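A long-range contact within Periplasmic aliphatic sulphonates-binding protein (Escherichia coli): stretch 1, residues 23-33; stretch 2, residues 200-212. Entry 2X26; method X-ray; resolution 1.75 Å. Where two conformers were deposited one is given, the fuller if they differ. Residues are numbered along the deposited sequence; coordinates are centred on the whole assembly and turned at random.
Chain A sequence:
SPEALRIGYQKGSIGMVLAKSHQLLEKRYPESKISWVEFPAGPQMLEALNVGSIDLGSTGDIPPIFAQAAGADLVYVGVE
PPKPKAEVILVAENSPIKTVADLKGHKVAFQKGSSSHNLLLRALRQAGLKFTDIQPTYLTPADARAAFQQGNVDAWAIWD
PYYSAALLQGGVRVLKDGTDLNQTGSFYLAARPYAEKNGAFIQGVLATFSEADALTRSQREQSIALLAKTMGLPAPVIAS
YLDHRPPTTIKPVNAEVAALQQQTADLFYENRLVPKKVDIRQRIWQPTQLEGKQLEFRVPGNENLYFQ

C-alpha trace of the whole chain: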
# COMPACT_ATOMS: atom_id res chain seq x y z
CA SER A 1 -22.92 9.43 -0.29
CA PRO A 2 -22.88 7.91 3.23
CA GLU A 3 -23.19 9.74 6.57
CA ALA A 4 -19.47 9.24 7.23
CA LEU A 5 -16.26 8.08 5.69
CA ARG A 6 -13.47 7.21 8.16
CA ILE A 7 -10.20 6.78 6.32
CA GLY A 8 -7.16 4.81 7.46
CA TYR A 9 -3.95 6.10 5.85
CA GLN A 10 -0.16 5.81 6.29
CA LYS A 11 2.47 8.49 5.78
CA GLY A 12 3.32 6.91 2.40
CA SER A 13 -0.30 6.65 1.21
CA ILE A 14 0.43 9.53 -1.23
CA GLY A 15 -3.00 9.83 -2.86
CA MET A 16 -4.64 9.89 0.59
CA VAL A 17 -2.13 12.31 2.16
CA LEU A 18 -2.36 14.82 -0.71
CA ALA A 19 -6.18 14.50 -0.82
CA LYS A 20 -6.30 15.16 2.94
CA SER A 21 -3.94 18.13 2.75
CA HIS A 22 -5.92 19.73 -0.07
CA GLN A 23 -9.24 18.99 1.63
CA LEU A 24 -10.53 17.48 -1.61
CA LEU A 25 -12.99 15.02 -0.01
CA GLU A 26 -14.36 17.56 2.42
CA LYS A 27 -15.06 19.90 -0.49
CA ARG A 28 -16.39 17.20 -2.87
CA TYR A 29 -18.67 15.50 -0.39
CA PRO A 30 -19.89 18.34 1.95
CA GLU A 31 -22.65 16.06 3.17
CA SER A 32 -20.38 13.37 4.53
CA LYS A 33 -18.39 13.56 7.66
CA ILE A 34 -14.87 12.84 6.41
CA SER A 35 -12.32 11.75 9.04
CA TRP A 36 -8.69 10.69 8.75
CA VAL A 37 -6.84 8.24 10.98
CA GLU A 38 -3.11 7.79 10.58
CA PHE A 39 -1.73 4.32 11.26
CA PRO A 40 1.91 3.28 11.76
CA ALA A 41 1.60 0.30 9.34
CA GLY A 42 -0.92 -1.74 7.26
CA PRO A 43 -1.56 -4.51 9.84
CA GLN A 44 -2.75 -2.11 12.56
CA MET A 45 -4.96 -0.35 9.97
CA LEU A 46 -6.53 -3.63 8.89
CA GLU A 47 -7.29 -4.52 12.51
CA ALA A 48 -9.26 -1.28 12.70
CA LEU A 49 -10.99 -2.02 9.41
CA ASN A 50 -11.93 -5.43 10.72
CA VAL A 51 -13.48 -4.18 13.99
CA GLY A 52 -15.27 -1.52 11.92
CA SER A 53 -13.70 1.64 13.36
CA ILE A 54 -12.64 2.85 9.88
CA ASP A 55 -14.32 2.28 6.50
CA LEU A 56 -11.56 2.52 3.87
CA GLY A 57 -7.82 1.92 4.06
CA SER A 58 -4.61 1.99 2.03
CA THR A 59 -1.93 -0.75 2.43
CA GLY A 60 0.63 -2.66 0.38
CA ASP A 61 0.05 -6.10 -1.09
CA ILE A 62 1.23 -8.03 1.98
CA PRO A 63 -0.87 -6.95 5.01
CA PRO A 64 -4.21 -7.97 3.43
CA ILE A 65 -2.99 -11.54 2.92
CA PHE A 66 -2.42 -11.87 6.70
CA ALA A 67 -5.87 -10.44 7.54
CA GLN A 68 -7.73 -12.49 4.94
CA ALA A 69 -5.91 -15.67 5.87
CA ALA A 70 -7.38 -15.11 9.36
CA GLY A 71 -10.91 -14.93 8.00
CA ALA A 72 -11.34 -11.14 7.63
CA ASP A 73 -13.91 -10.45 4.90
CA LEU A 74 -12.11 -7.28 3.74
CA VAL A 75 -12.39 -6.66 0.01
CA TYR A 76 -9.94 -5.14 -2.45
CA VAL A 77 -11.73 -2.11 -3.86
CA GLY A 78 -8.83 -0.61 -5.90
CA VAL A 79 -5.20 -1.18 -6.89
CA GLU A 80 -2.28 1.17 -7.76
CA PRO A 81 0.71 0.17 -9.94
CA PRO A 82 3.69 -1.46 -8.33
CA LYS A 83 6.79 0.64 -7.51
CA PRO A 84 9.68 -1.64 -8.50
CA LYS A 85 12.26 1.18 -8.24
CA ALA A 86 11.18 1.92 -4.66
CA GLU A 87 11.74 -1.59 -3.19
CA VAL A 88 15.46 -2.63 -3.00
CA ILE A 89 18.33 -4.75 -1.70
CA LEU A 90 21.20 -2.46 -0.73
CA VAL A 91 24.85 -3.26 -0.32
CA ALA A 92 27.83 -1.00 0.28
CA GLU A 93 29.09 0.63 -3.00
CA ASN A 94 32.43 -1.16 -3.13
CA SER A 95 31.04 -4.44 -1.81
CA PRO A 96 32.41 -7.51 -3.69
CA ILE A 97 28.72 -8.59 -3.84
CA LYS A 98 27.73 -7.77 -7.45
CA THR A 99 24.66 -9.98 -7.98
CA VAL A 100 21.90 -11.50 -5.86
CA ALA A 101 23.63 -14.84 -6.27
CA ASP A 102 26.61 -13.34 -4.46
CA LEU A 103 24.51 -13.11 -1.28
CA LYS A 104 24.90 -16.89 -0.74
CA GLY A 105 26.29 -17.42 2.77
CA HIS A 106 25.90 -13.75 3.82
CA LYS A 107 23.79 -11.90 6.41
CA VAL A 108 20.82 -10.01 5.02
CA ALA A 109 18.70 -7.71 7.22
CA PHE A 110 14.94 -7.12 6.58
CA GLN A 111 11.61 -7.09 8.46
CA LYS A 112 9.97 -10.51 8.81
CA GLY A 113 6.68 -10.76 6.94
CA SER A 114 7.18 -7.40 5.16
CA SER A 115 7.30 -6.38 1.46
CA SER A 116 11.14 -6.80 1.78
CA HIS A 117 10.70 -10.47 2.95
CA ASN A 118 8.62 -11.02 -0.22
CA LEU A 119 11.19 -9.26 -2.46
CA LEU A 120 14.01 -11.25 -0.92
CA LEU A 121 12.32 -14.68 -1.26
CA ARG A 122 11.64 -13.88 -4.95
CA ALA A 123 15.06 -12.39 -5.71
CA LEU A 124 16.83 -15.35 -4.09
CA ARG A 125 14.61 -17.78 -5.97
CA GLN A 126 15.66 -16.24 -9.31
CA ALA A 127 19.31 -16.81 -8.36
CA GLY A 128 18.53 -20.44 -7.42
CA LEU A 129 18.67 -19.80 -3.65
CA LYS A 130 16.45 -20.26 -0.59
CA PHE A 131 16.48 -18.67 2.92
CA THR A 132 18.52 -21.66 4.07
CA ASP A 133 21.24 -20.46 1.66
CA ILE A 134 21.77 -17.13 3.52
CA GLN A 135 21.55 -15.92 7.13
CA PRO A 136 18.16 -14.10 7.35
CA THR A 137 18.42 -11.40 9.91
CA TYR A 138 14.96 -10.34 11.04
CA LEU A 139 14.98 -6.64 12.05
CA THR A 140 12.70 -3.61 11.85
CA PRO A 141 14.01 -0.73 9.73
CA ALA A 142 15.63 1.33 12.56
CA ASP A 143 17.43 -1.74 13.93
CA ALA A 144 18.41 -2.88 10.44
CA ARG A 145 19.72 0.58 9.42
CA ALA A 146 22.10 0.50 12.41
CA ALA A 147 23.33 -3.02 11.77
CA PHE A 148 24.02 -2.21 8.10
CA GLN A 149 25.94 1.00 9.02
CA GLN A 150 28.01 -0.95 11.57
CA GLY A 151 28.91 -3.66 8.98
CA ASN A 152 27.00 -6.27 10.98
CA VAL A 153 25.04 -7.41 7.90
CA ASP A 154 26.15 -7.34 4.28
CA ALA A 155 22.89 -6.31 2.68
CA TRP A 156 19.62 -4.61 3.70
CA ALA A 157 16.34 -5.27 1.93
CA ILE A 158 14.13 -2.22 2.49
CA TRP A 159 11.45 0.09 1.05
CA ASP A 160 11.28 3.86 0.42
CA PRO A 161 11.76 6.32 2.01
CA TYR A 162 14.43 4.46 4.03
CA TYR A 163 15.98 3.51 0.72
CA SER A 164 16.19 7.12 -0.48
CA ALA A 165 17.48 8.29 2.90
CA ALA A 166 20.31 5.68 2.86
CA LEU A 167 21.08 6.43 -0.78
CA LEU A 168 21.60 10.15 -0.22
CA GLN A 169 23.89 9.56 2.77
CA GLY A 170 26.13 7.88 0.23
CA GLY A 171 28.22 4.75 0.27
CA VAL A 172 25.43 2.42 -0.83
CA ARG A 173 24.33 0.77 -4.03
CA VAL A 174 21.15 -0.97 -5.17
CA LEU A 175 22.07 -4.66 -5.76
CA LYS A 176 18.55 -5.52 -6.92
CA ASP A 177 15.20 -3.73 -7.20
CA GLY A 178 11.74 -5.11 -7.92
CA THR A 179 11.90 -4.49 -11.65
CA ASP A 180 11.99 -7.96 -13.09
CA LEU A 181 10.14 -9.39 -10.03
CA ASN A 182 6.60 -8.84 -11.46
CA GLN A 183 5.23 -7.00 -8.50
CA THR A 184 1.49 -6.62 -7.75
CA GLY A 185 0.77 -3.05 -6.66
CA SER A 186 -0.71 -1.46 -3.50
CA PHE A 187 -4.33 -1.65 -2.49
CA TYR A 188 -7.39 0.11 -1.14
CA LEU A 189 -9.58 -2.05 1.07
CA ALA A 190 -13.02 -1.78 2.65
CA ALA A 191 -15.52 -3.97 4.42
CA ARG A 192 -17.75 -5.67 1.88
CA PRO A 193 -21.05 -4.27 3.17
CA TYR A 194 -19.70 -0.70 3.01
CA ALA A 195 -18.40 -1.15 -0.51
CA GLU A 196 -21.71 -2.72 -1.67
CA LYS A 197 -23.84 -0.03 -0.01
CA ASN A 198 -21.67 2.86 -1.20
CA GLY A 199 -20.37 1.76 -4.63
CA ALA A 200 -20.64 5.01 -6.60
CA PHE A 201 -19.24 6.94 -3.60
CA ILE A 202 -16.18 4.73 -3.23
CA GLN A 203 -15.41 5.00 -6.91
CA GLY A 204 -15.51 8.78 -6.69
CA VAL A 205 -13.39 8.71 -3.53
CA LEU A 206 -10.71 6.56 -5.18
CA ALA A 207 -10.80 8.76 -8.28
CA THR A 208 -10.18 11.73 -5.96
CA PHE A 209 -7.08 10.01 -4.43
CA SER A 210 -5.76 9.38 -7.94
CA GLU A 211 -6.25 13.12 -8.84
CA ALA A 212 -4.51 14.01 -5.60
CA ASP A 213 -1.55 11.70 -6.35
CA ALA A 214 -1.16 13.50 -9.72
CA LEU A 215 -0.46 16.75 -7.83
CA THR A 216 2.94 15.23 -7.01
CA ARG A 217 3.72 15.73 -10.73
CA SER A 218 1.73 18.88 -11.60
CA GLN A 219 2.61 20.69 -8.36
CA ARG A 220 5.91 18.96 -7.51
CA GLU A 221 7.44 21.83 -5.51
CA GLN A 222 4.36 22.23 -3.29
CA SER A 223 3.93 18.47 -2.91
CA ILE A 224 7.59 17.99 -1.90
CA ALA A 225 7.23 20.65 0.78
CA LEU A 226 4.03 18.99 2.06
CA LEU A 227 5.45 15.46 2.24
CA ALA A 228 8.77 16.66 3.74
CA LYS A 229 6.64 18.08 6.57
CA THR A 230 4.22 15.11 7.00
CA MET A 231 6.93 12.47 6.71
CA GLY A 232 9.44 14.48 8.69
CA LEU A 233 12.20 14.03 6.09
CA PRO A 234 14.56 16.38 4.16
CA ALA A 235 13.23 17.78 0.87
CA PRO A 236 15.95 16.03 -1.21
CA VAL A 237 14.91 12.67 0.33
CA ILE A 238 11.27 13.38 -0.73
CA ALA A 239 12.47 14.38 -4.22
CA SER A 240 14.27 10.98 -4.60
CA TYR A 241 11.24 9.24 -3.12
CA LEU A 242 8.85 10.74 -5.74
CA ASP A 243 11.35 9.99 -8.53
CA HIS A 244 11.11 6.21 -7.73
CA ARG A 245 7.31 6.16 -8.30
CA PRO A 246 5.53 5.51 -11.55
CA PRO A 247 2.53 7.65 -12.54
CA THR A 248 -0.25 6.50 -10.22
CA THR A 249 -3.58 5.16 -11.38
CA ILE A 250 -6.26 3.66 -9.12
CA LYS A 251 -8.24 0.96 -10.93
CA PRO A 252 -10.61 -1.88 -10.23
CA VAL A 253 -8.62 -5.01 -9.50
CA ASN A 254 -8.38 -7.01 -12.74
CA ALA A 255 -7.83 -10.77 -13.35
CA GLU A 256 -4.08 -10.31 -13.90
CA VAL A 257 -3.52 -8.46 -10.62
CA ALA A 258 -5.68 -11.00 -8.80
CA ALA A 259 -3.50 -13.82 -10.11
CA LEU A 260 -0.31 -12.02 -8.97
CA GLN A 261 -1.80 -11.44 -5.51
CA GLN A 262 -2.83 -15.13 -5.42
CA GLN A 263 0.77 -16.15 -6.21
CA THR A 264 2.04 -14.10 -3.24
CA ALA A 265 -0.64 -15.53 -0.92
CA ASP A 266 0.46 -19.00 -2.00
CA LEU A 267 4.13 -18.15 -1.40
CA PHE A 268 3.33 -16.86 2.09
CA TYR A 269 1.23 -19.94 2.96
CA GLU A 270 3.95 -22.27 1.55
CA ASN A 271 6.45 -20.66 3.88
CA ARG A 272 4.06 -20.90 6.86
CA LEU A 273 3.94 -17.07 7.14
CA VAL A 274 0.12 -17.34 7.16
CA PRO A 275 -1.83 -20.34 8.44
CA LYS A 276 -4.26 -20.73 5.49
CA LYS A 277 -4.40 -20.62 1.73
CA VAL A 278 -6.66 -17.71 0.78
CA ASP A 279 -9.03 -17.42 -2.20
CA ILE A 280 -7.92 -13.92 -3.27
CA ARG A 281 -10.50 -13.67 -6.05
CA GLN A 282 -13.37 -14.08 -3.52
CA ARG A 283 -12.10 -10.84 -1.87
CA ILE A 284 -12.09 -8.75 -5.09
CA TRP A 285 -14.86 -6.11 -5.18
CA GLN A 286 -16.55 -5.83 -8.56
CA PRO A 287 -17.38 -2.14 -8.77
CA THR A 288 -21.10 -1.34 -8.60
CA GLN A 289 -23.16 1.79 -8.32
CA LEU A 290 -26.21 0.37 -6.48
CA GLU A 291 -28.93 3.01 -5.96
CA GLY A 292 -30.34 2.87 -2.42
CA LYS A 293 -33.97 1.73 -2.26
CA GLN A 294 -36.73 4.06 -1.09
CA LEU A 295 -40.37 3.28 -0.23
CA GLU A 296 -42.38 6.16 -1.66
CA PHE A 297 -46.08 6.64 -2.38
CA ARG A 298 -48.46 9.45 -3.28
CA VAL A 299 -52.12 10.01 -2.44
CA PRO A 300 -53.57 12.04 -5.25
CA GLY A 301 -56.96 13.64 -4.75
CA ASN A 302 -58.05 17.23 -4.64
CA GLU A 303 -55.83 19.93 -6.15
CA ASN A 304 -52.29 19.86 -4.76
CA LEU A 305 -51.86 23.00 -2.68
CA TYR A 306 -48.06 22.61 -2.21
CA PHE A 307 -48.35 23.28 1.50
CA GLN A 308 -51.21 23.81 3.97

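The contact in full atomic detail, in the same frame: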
# COMPACT_ATOMS: atom_id res chain seq x y z
N GLN A 23 -7.84 19.04 1.23
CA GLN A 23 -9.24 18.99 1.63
C GLN A 23 -10.19 18.61 0.51
O GLN A 23 -11.33 19.03 0.48
CB GLN A 23 -9.69 20.30 2.35
CG GLN A 23 -8.91 20.43 3.68
CD GLN A 23 -9.40 21.55 4.56
OE1 GLN A 23 -10.28 22.30 4.19
NE2 GLN A 23 -8.83 21.67 5.76
N LEU A 24 -9.72 17.80 -0.43
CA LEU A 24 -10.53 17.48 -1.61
C LEU A 24 -11.83 16.74 -1.29
O LEU A 24 -12.87 17.07 -1.86
CB LEU A 24 -9.72 16.66 -2.61
CG LEU A 24 -8.46 17.33 -3.18
CD1 LEU A 24 -7.80 16.31 -4.08
CD2 LEU A 24 -8.79 18.67 -3.91
N LEU A 25 -11.78 15.78 -0.36
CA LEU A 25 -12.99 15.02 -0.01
C LEU A 25 -13.98 15.87 0.75
O LEU A 25 -15.18 15.78 0.54
CB LEU A 25 -12.65 13.78 0.81
CG LEU A 25 -11.94 12.66 0.07
CD1 LEU A 25 -11.80 11.45 0.97
CD2 LEU A 25 -12.62 12.23 -1.24
N GLU A 26 -13.47 16.69 1.66
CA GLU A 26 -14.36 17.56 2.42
C GLU A 26 -15.12 18.48 1.47
O GLU A 26 -16.32 18.70 1.66
CB GLU A 26 -13.58 18.34 3.47
CG GLU A 26 -13.03 17.49 4.64
CD GLU A 26 -11.71 16.83 4.36
OE1 GLU A 26 -11.19 16.92 3.24
OE2 GLU A 26 -11.16 16.22 5.31
N LYS A 27 -14.44 18.99 0.45
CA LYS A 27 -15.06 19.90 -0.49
C LYS A 27 -15.97 19.14 -1.46
O LYS A 27 -17.06 19.63 -1.79
CB LYS A 27 -14.00 20.67 -1.25
CG LYS A 27 -13.23 21.65 -0.39
CD LYS A 27 -12.26 22.47 -1.23
CE LYS A 27 -11.01 21.69 -1.64
NZ LYS A 27 -10.37 22.16 -2.93
N ARG A 28 -15.55 17.92 -1.90
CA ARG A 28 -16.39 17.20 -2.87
C ARG A 28 -17.64 16.57 -2.33
O ARG A 28 -18.63 16.47 -3.05
CB ARG A 28 -15.63 16.13 -3.60
CG ARG A 28 -14.65 16.73 -4.46
CD ARG A 28 -13.98 15.73 -5.29
NE ARG A 28 -12.93 16.42 -5.97
CZ ARG A 28 -12.17 15.87 -6.89
NH1 ARG A 28 -12.37 14.59 -7.20
NH2 ARG A 28 -11.24 16.60 -7.48
N TYR A 29 -17.59 16.15 -1.07
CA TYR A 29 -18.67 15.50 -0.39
C TYR A 29 -19.04 16.32 0.92
O TYR A 29 -18.78 15.86 2.03
CB TYR A 29 -18.25 14.07 -0.07
CG TYR A 29 -17.84 13.32 -1.32
CD1 TYR A 29 -18.81 12.80 -2.19
CD2 TYR A 29 -16.49 13.11 -1.64
CE1 TYR A 29 -18.43 12.10 -3.37
CE2 TYR A 29 -16.12 12.42 -2.82
CZ TYR A 29 -17.11 11.90 -3.66
OH TYR A 29 -16.79 11.21 -4.83
N PRO A 30 -19.62 17.51 0.76
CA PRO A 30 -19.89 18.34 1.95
C PRO A 30 -20.93 17.74 2.89
O PRO A 30 -21.11 18.21 4.00
CB PRO A 30 -20.43 19.65 1.35
CG PRO A 30 -20.78 19.36 -0.07
CD PRO A 30 -19.94 18.21 -0.51
N GLU A 31 -21.59 16.69 2.44
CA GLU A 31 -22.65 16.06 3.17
C GLU A 31 -22.20 14.83 3.93
O GLU A 31 -22.99 14.19 4.63
CB GLU A 31 -23.71 15.68 2.17
CG GLU A 31 -24.97 15.26 2.73
CD GLU A 31 -26.13 15.70 1.87
OE1 GLU A 31 -25.93 16.21 0.72
OE2 GLU A 31 -27.25 15.53 2.39
N SER A 32 -20.92 14.50 3.82
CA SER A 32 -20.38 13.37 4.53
C SER A 32 -19.42 13.91 5.51
O SER A 32 -18.70 14.89 5.23
CB SER A 32 -19.64 12.41 3.60
OG SER A 32 -20.53 11.93 2.58
N LYS A 33 -19.41 13.29 6.67
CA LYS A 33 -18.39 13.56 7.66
C LYS A 33 -17.13 12.77 7.31
O LYS A 33 -17.10 11.55 7.48
CB LYS A 33 -18.88 13.15 9.04
CG LYS A 33 -17.97 13.58 10.15
CD LYS A 33 -18.55 13.19 11.49
CE LYS A 33 -17.49 12.59 12.39
NZ LYS A 33 -18.07 12.35 13.73
N ALA A 200 -20.93 3.80 -5.82
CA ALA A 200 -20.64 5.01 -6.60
C ALA A 200 -19.73 5.93 -5.82
O ALA A 200 -18.77 6.44 -6.39
CB ALA A 200 -21.91 5.76 -6.97
N PHE A 201 -20.01 6.09 -4.52
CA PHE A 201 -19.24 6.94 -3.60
C PHE A 201 -17.79 6.53 -3.54
O PHE A 201 -16.90 7.37 -3.68
CB PHE A 201 -19.87 6.93 -2.18
CG PHE A 201 -19.09 7.71 -1.16
CD1 PHE A 201 -19.05 9.10 -1.20
CD2 PHE A 201 -18.43 7.06 -0.13
CE1 PHE A 201 -18.32 9.83 -0.25
CE2 PHE A 201 -17.74 7.78 0.83
CZ PHE A 201 -17.69 9.16 0.77
N ILE A 202 -17.54 5.24 -3.35
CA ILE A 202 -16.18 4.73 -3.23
C ILE A 202 -15.41 4.98 -4.53
O ILE A 202 -14.22 5.35 -4.53
CB ILE A 202 -16.19 3.23 -2.88
CG1 ILE A 202 -16.65 3.04 -1.42
CG2 ILE A 202 -14.80 2.60 -3.11
CD1 ILE A 202 -15.73 3.71 -0.41
N GLN A 203 -16.09 4.80 -5.65
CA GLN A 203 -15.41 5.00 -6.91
C GLN A 203 -14.96 6.45 -7.06
O GLN A 203 -13.83 6.70 -7.54
CB GLN A 203 -16.33 4.58 -8.06
CG GLN A 203 -16.61 3.08 -8.03
CD GLN A 203 -17.33 2.64 -9.28
OE1 GLN A 203 -16.88 2.93 -10.39
NE2 GLN A 203 -18.48 1.99 -9.11
N GLY A 204 -15.78 7.36 -6.59
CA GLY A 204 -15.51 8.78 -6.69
C GLY A 204 -14.40 9.11 -5.71
O GLY A 204 -13.54 9.96 -6.01
N VAL A 205 -14.44 8.45 -4.55
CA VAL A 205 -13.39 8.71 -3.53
C VAL A 205 -12.03 8.28 -4.09
O VAL A 205 -11.00 9.03 -4.01
CB VAL A 205 -13.69 8.02 -2.15
CG1 VAL A 205 -12.48 8.02 -1.28
CG2 VAL A 205 -14.88 8.75 -1.45
N LEU A 206 -11.97 7.07 -4.63
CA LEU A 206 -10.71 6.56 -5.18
C LEU A 206 -10.23 7.44 -6.34
O LEU A 206 -9.03 7.74 -6.43
CB LEU A 206 -10.86 5.10 -5.62
CG LEU A 206 -11.20 4.12 -4.47
CD1 LEU A 206 -11.42 2.71 -5.00
CD2 LEU A 206 -10.15 4.11 -3.41
N ALA A 207 -11.16 7.91 -7.15
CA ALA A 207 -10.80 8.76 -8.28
C ALA A 207 -10.19 10.06 -7.78
O ALA A 207 -9.19 10.55 -8.37
CB ALA A 207 -12.06 9.03 -9.13
N THR A 208 -10.72 10.56 -6.65
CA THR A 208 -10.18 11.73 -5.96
C THR A 208 -8.75 11.48 -5.45
O THR A 208 -7.90 12.34 -5.60
CB THR A 208 -11.05 12.14 -4.77
OG1 THR A 208 -12.36 12.46 -5.24
CG2 THR A 208 -10.52 13.40 -4.13
N PHE A 209 -8.47 10.31 -4.87
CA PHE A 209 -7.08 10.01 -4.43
C PHE A 209 -6.15 9.97 -5.63
O PHE A 209 -4.98 10.35 -5.54
CB PHE A 209 -6.96 8.67 -3.71
CG PHE A 209 -7.78 8.58 -2.45
CD1 PHE A 209 -7.99 9.68 -1.64
CD2 PHE A 209 -8.26 7.33 -2.04
CE1 PHE A 209 -8.74 9.55 -0.44
CE2 PHE A 209 -8.95 7.16 -0.83
CZ PHE A 209 -9.23 8.28 -0.04
N SER A 210 -6.63 9.43 -6.74
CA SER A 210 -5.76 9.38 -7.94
C SER A 210 -5.47 10.81 -8.47
O SER A 210 -4.33 11.09 -8.90
CB SER A 210 -6.38 8.46 -9.02
OG SER A 210 -5.52 8.42 -10.15
N GLU A 211 -6.46 11.70 -8.47
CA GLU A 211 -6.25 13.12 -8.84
C GLU A 211 -5.25 13.78 -7.88
O GLU A 211 -4.40 14.59 -8.28
CB GLU A 211 -7.54 13.93 -8.77
CG GLU A 211 -8.57 13.59 -9.80
CD GLU A 211 -9.84 14.39 -9.59
OE1 GLU A 211 -9.76 15.64 -9.47
OE2 GLU A 211 -10.93 13.78 -9.49
N ALA A 212 -5.38 13.45 -6.61
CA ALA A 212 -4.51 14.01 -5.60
C ALA A 212 -3.08 13.51 -5.78
O ALA A 212 -2.13 14.32 -5.67
CB ALA A 212 -5.04 13.67 -4.16

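The tyrosine that follows the short helix 24-28 finds room for its hydroxyl because the facing helix carries a glycine. Tyr-29 OH lies 3.3 Å from Gly-204 C, and a CB built in ideal position on Gly-204 would sit 2.3 Å from Tyr-29 OH, a clash. The bare backbone at this position therefore lets the phenol end settle directly against the helix.

The same ring is also met over one face. Phe-201, one turn earlier, directs its edge there, with centroids 4.8 Å apart and planes at 76°; Tyr-29 CD1 and Phe-201 CE1 are 3.6 Å apart. In such a pairing the slightly positive ring hydrogens meet the electron-rich face.

The helices run at 136° between their N-to-C directions, about midway between perpendicular and antiparallel, and their axes approach to 10.7 Å. Broadly, contacts move back along stretch 2 as stretch 1 advances, from Leu-24 against Ala-212 to Tyr-29 against Phe-201, although the long side chain of Arg-28 reaches forward to Glu-211. Leu-24 CB packs 3.7 Å from Thr-208 CG2, and Leu-24 CD1 lies 3.8 Å from Ala-212 CB. Leu-25 starts sideways, yet its tip reaches inward: CD2 is 3.8 Å from Thr-208 CG2, and CD1 is 3.9 Å from Phe-209 CE1.

Both exposed, Arg-28 and Glu-211 form a two-pronged salt bridge. Arg-28 NH2 donates to Glu-211 OE1 at 2.7 Å and its NH1 to Glu-211 OE2 at 2.8 Å, both nearly straight, so the carboxylate matches the guanidinium edge. Thr-208 links polar and apolar zones: its methyl lies over one guanidinium face, while OG1 accepts a weak hydrogen bond from Arg-28 NH1 at 2.9 Å, bent to 116°. That hydroxyl spends its own proton within the helix, Thr-208 OG1 donating to Gly-204 O at 2.9 Å.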